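Local coordinates for protein Tae4 (Agrobacterium tumefaciens, PDB 6IJF) that probably acts as a type VI secretion amidase effector, cleaving amide bonds in the peptidoglycan of rival bacterial cells, at residues 6-10 with 134-138; 48-54 with 79-84. All blocks are in the same frame, centred on the assembly; numbering follows the deposited sequence.

Contact 1 of 2, residues 6-10 with 134-138; sequences FDTLY and DLVRG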
loop_
_atom_site.group_PDB
_atom_site.type_symbol
_atom_site.label_atom_id
_atom_site.label_comp_id
_atom_site.label_asym_id
_atom_site.label_seq_id
_atom_site.Cartn_x
_atom_site.Cartn_y
_atom_site.Cartn_z
ATOM N N PHE C 6 6.686 2.798 -30.077
ATOM C CA PHE C 6 6.317 2.488 -28.680
ATOM C C PHE C 6 4.791 2.416 -28.543
ATOM O O PHE C 6 4.328 1.519 -27.833
ATOM C CB PHE C 6 6.890 3.507 -27.689
ATOM C CG PHE C 6 6.569 3.125 -26.271
ATOM C CD1 PHE C 6 7.316 2.147 -25.622
ATOM C CD2 PHE C 6 5.483 3.660 -25.623
ATOM C CE1 PHE C 6 7.022 1.774 -24.326
ATOM C CE2 PHE C 6 5.171 3.270 -24.326
ATOM C CZ PHE C 6 5.961 2.336 -23.673
ATOM N N ASP C 7 4.020 3.320 -29.164
ATOM C CA ASP C 7 2.544 3.320 -28.979
ATOM C C ASP C 7 1.977 2.022 -29.543
ATOM O O ASP C 7 1.010 1.512 -28.968
ATOM C CB ASP C 7 1.906 4.564 -29.579
ATOM C CG ASP C 7 2.410 5.819 -28.880
ATOM O OD1 ASP C 7 2.412 5.832 -27.621
ATOM O OD2 ASP C 7 2.816 6.751 -29.583
ATOM N N THR C 8 2.573 1.491 -30.613
ATOM C CA THR C 8 2.120 0.219 -31.240
ATOM C C THR C 8 2.462 -0.928 -30.289
ATOM O O THR C 8 1.589 -1.752 -30.000
ATOM C CB THR C 8 2.749 0.024 -32.624
ATOM O OG1 THR C 8 2.322 1.115 -33.440
ATOM C CG2 THR C 8 2.372 -1.293 -33.256
ATOM N N LEU C 9 3.708 -0.981 -29.824
ATOM C CA LEU C 9 4.188 -2.025 -28.892
ATOM C C LEU C 9 3.291 -2.084 -27.651
ATOM O O LEU C 9 2.837 -3.189 -27.299
ATOM C CB LEU C 9 5.624 -1.665 -28.516
ATOM C CG LEU C 9 6.370 -2.768 -27.790
ATOM C CD1 LEU C 9 6.490 -4.027 -28.662
ATOM C CD2 LEU C 9 7.749 -2.252 -27.374
ATOM N N TYR C 10 3.002 -0.930 -27.049
ATOM C CA TYR C 10 2.209 -0.805 -25.796
ATOM C C TYR C 10 0.771 -1.255 -26.034
ATOM O O TYR C 10 0.198 -2.039 -25.232
ATOM C CB TYR C 10 2.267 0.634 -25.281
ATOM C CG TYR C 10 1.782 0.798 -23.863
ATOM C CD1 TYR C 10 0.442 0.991 -23.557
ATOM C CD2 TYR C 10 2.688 0.760 -22.815
ATOM C CE1 TYR C 10 0.018 1.163 -22.242
ATOM C CE2 TYR C 10 2.284 0.921 -21.505
ATOM C CZ TYR C 10 0.946 1.109 -21.214
ATOM O OH TYR C 10 0.607 1.219 -19.898
ATOM N N ASP C 134 9.332 -5.637 -18.743
ATOM C CA ASP C 134 8.036 -4.930 -18.807
ATOM C C ASP C 134 8.216 -3.738 -19.736
ATOM O O ASP C 134 9.341 -3.494 -20.204
ATOM C CB ASP C 134 7.583 -4.494 -17.399
ATOM C CG ASP C 134 6.080 -4.392 -17.200
ATOM O OD1 ASP C 134 5.366 -4.125 -18.177
ATOM O OD2 ASP C 134 5.627 -4.669 -16.085
ATOM N N LEU C 135 7.115 -3.052 -20.009
ATOM C CA LEU C 135 7.092 -1.749 -20.707
ATOM C C LEU C 135 6.857 -0.668 -19.673
ATOM O O LEU C 135 6.083 -0.868 -18.730
ATOM C CB LEU C 135 5.967 -1.700 -21.756
ATOM C CG LEU C 135 5.987 -2.819 -22.806
ATOM C CD1 LEU C 135 4.954 -2.568 -23.864
ATOM C CD2 LEU C 135 7.363 -3.010 -23.422
ATOM N N VAL C 136 7.502 0.463 -19.847
ATOM C CA VAL C 136 7.425 1.546 -18.840
ATOM C C VAL C 136 7.117 2.854 -19.559
ATOM O O VAL C 136 7.606 3.051 -20.687
ATOM C CB VAL C 136 8.709 1.604 -17.997
ATOM C CG1 VAL C 136 9.958 1.885 -18.824
ATOM C CG2 VAL C 136 8.567 2.616 -16.850
ATOM N N ARG C 137 6.291 3.676 -18.930
ATOM C CA ARG C 137 6.045 5.089 -19.309
ATOM C C ARG C 137 6.592 5.986 -18.200
ATOM O O ARG C 137 6.124 5.868 -17.055
ATOM C CB ARG C 137 4.545 5.348 -19.507
ATOM C CG ARG C 137 3.923 4.608 -20.678
ATOM C CD ARG C 137 2.447 5.039 -20.780
ATOM N NE ARG C 137 1.864 4.536 -22.015
ATOM C CZ ARG C 137 2.078 5.034 -23.225
ATOM N NH1 ARG C 137 2.819 6.116 -23.393
ATOM N NH2 ARG C 137 1.519 4.464 -24.283
ATOM N N GLY C 138 7.589 6.806 -18.512
ATOM C CA GLY C 138 8.069 7.874 -17.621
ATOM C C GLY C 138 7.051 9.008 -17.574
ATOM O O GLY C 138 6.385 9.279 -18.572
#
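Leu135 points its side chain toward helix 6-10 and divides its two methyls among the helix residues. CD1 lies 3.8 Å from Tyr10 CA, while CD2 meets Leu9 CD2 at 4.0 Å; a branched aliphatic residue suits covering both the backbone and a side chain of a helix. Its backbone N donates a hydrogen bond to Asp134 OD1. At Val136 the side chain turns away to Val119 and Cys145, but Val136 O faces the helix, 3.5 Å from Phe6 CZ. This alternation belongs to strand 131-137 of the antiparallel sheet, probably the sheet half of a papain-like fold, with helix 6-11 laid against it. Arg137 reaches toward Phe6 and Tyr10 on a chain extended from CG to NE. Its guanidinium takes the edge of Phe6 on one face, CE2 being 3.7 Å from Arg137 CZ, with planes 89° apart. Over Tyr10 it makes a cation-pi contact, Arg137 CZ standing 4.2 Å from the ring centroid and the guanidinium tilted edge-first to the ring. Tyr10 OH is hydrogen-bonded to His20 NE2. Asp7 OD1 adds a long salt bridge, 3.7 Å to Arg137 NH2, its carboxylate nearly coplanar with the guanidinium; Asp7 OD2 is hydrogen-bonded to Gln162 NE2.

Contact 2 of 2, residues 48-54 with 79-84; sequences CAIRVSI and GIEVNM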
loop_
_atom_site.group_PDB
_atom_site.type_symbol
_atom_site.label_atom_id
_atom_site.label_comp_id
_atom_site.label_asym_id
_atom_site.label_seq_id
_atom_site.Cartn_x
_atom_site.Cartn_y
_atom_site.Cartn_z
ATOM N N CYS C 48 6.052 -12.709 -17.394
ATOM C CA CYS C 48 6.492 -11.346 -17.836
ATOM C C CYS C 48 7.116 -11.420 -19.232
ATOM O O CYS C 48 6.790 -10.540 -20.063
ATOM C CB CYS C 48 7.435 -10.677 -16.841
ATOM S SG CYS C 48 9.070 -11.463 -16.641
ATOM N N ALA C 49 7.960 -12.427 -19.515
ATOM C CA ALA C 49 8.687 -12.521 -20.805
ATOM C C ALA C 49 7.747 -12.991 -21.946
ATOM O O ALA C 49 7.924 -12.516 -23.099
ATOM C CB ALA C 49 9.897 -13.434 -20.680
ATOM N N ILE C 50 6.766 -13.841 -21.650
ATOM C CA ILE C 50 5.647 -14.193 -22.587
ATOM C C ILE C 50 4.902 -12.917 -23.006
ATOM O O ILE C 50 4.665 -12.690 -24.216
ATOM C CB ILE C 50 4.687 -15.200 -21.930
ATOM C CG1 ILE C 50 5.402 -16.496 -21.558
ATOM C CG2 ILE C 50 3.486 -15.465 -22.818
ATOM C CD1 ILE C 50 4.627 -17.362 -20.585
ATOM N N ARG C 51 4.556 -12.077 -22.037
ATOM C CA ARG C 51 3.737 -10.867 -22.305
ATOM C C ARG C 51 4.549 -9.909 -23.178
ATOM O O ARG C 51 4.004 -9.371 -24.168
ATOM C CB ARG C 51 3.257 -10.255 -20.981
ATOM C CG ARG C 51 2.314 -11.170 -20.225
ATOM C CD ARG C 51 1.958 -10.666 -18.835
ATOM N NE ARG C 51 1.052 -11.570 -18.152
ATOM C CZ ARG C 51 -0.272 -11.554 -18.287
ATOM N NH1 ARG C 51 -0.839 -10.685 -19.110
ATOM N NH2 ARG C 51 -1.016 -12.375 -17.573
ATOM N N VAL C 52 5.840 -9.711 -22.878
ATOM C CA VAL C 52 6.683 -8.804 -23.712
ATOM C C VAL C 52 6.911 -9.421 -25.107
ATOM O O VAL C 52 6.810 -8.656 -26.114
ATOM C CB VAL C 52 7.990 -8.403 -23.008
ATOM C CG1 VAL C 52 8.915 -7.660 -23.976
ATOM C CG2 VAL C 52 7.713 -7.544 -21.773
ATOM N N SER C 53 7.161 -10.724 -25.201
ATOM C CA SER C 53 7.287 -11.444 -26.513
ATOM C C SER C 53 6.056 -11.174 -27.384
ATOM O O SER C 53 6.213 -10.745 -28.541
ATOM C CB SER C 53 7.465 -12.930 -26.327
ATOM O OG SER C 53 8.634 -13.244 -25.623
ATOM N N ILE C 54 4.857 -11.310 -26.823
ATOM C CA ILE C 54 3.571 -11.149 -27.574
ATOM C C ILE C 54 3.448 -9.715 -28.089
ATOM O O ILE C 54 3.069 -9.535 -29.273
ATOM C CB ILE C 54 2.390 -11.572 -26.698
ATOM C CG1 ILE C 54 2.388 -13.088 -26.557
ATOM C CG2 ILE C 54 1.081 -11.046 -27.255
ATOM C CD1 ILE C 54 1.555 -13.610 -25.431
ATOM N N GLY C 79 7.574 -16.934 -32.462
ATOM C CA GLY C 79 8.381 -17.308 -31.278
ATOM C C GLY C 79 8.019 -16.515 -30.019
ATOM O O GLY C 79 7.701 -15.313 -30.128
ATOM N N ILE C 80 8.010 -17.197 -28.870
ATOM C CA ILE C 80 7.828 -16.639 -27.496
ATOM C C ILE C 80 9.065 -17.054 -26.693
ATOM O O ILE C 80 9.319 -18.272 -26.597
ATOM C CB ILE C 80 6.562 -17.189 -26.790
ATOM C CG1 ILE C 80 5.235 -16.797 -27.443
ATOM C CG2 ILE C 80 6.568 -16.836 -25.310
ATOM C CD1 ILE C 80 5.085 -15.349 -27.766
ATOM N N GLU C 81 9.758 -16.111 -26.065
ATOM C CA GLU C 81 10.795 -16.452 -25.051
ATOM C C GLU C 81 10.148 -16.412 -23.674
ATOM O O GLU C 81 9.585 -15.348 -23.302
ATOM C CB GLU C 81 11.979 -15.490 -25.161
ATOM C CG GLU C 81 13.112 -15.789 -24.193
ATOM C CD GLU C 81 13.515 -17.267 -24.174
ATOM O OE1 GLU C 81 14.081 -17.742 -25.168
ATOM O OE2 GLU C 81 13.222 -17.959 -23.162
ATOM N N VAL C 82 10.200 -17.511 -22.936
ATOM C CA VAL C 82 9.501 -17.614 -21.616
ATOM C C VAL C 82 10.421 -17.135 -20.493
ATOM O O VAL C 82 9.900 -16.827 -19.414
ATOM C CB VAL C 82 8.988 -19.040 -21.364
ATOM C CG1 VAL C 82 8.573 -19.291 -19.926
ATOM C CG2 VAL C 82 7.858 -19.374 -22.325
ATOM N N ASN C 83 11.727 -17.088 -20.718
ATOM C CA ASN C 83 12.751 -16.868 -19.653
ATOM C C ASN C 83 13.129 -15.395 -19.716
ATOM O O ASN C 83 13.585 -14.918 -20.802
ATOM C CB ASN C 83 14.012 -17.726 -19.829
ATOM C CG ASN C 83 15.035 -17.525 -18.724
ATOM O OD1 ASN C 83 15.022 -18.186 -17.687
ATOM N ND2 ASN C 83 15.967 -16.653 -18.987
ATOM N N MET C 84 12.941 -14.689 -18.597
ATOM C CA MET C 84 13.163 -13.224 -18.573
ATOM C C MET C 84 14.635 -12.918 -18.883
ATOM O O MET C 84 14.890 -12.028 -19.707
ATOM C CB MET C 84 12.758 -12.626 -17.231
ATOM C CG MET C 84 13.122 -11.170 -17.116
ATOM S SD MET C 84 14.780 -10.998 -16.369
ATOM C CE MET C 84 14.995 -9.232 -16.618
HETATM O O HOH W 1 7.472 -15.324 -18.865
#
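Ser53 OG accepts the Glu81 amide N at 3.1 Å and donates in turn to the flat peptide carbonyl of Ala49. Ala49 O is gripped from both faces of its plane: Ser53 OG arrives from one side at 2.7 Å, tilted 34° from the plane, and Ser53 N from the opposite one. Lying beside the backbone N (chi1 -62°), the hydroxyl can add a second donor to Ala49 O and still accept from the crossing chain. At the helix start, Ala49 CB sits 3.3 Å from Glu81 O and also touches Val82 O and Met84 CA; a methyl lets the loop come this close. Water 1 links the segments, accepting from Ile50 N and donating to Val82 O. Apolar packing flanks these bonds. Ile50 CG1 lies 3.9 Å from Val82 CG2, the two side chains running side by side, and also meets Ile80 CG2. Ile80 turns its other branch back (chi2 -48°), putting CD1 3.7 Å from both Ser53 CB and Ile54 CG1. Met84 CB packs on Cys48 SG, and Asn83 occupies the N-cap position of helix 84-92, its backbone N donating to Glu81 OE2, which also salt-bridges Arg86. A buried helix with cysteine in its first turn, resting on the His132 strand, is characteristic of papain-like cysteine peptidases and amidases, and Cys48 is probably the nucleophile.

In the fold
Contact 1 lays helix 6-11 on strand 131-137; contact 2, its centre about 15 Å away, packs helix 48-58 against residues 79-84. They meet directly where Asp134 N packs 3.9 Å from Val52 CG2; Leu9 of contact 1 also reaches Ala55 and Phe56 on helix 48-58. Contact 2 carries Cys48; the strand segment of contact 1 includes Asp134, although that side chain does not meet helix 6-10. His132, which touches Cys48 and hydrogen-bonds Asp134 OD2, links them into what is probably a Cys-His-Asp catalytic triad. The backbone N atoms of Ser147 and Ala148, between disulfide-linked Cys145 and Cys149, also donate to Asp134 OD2. Contact 1 thus borders the acid end of the putative site, contact 2 the cysteine end.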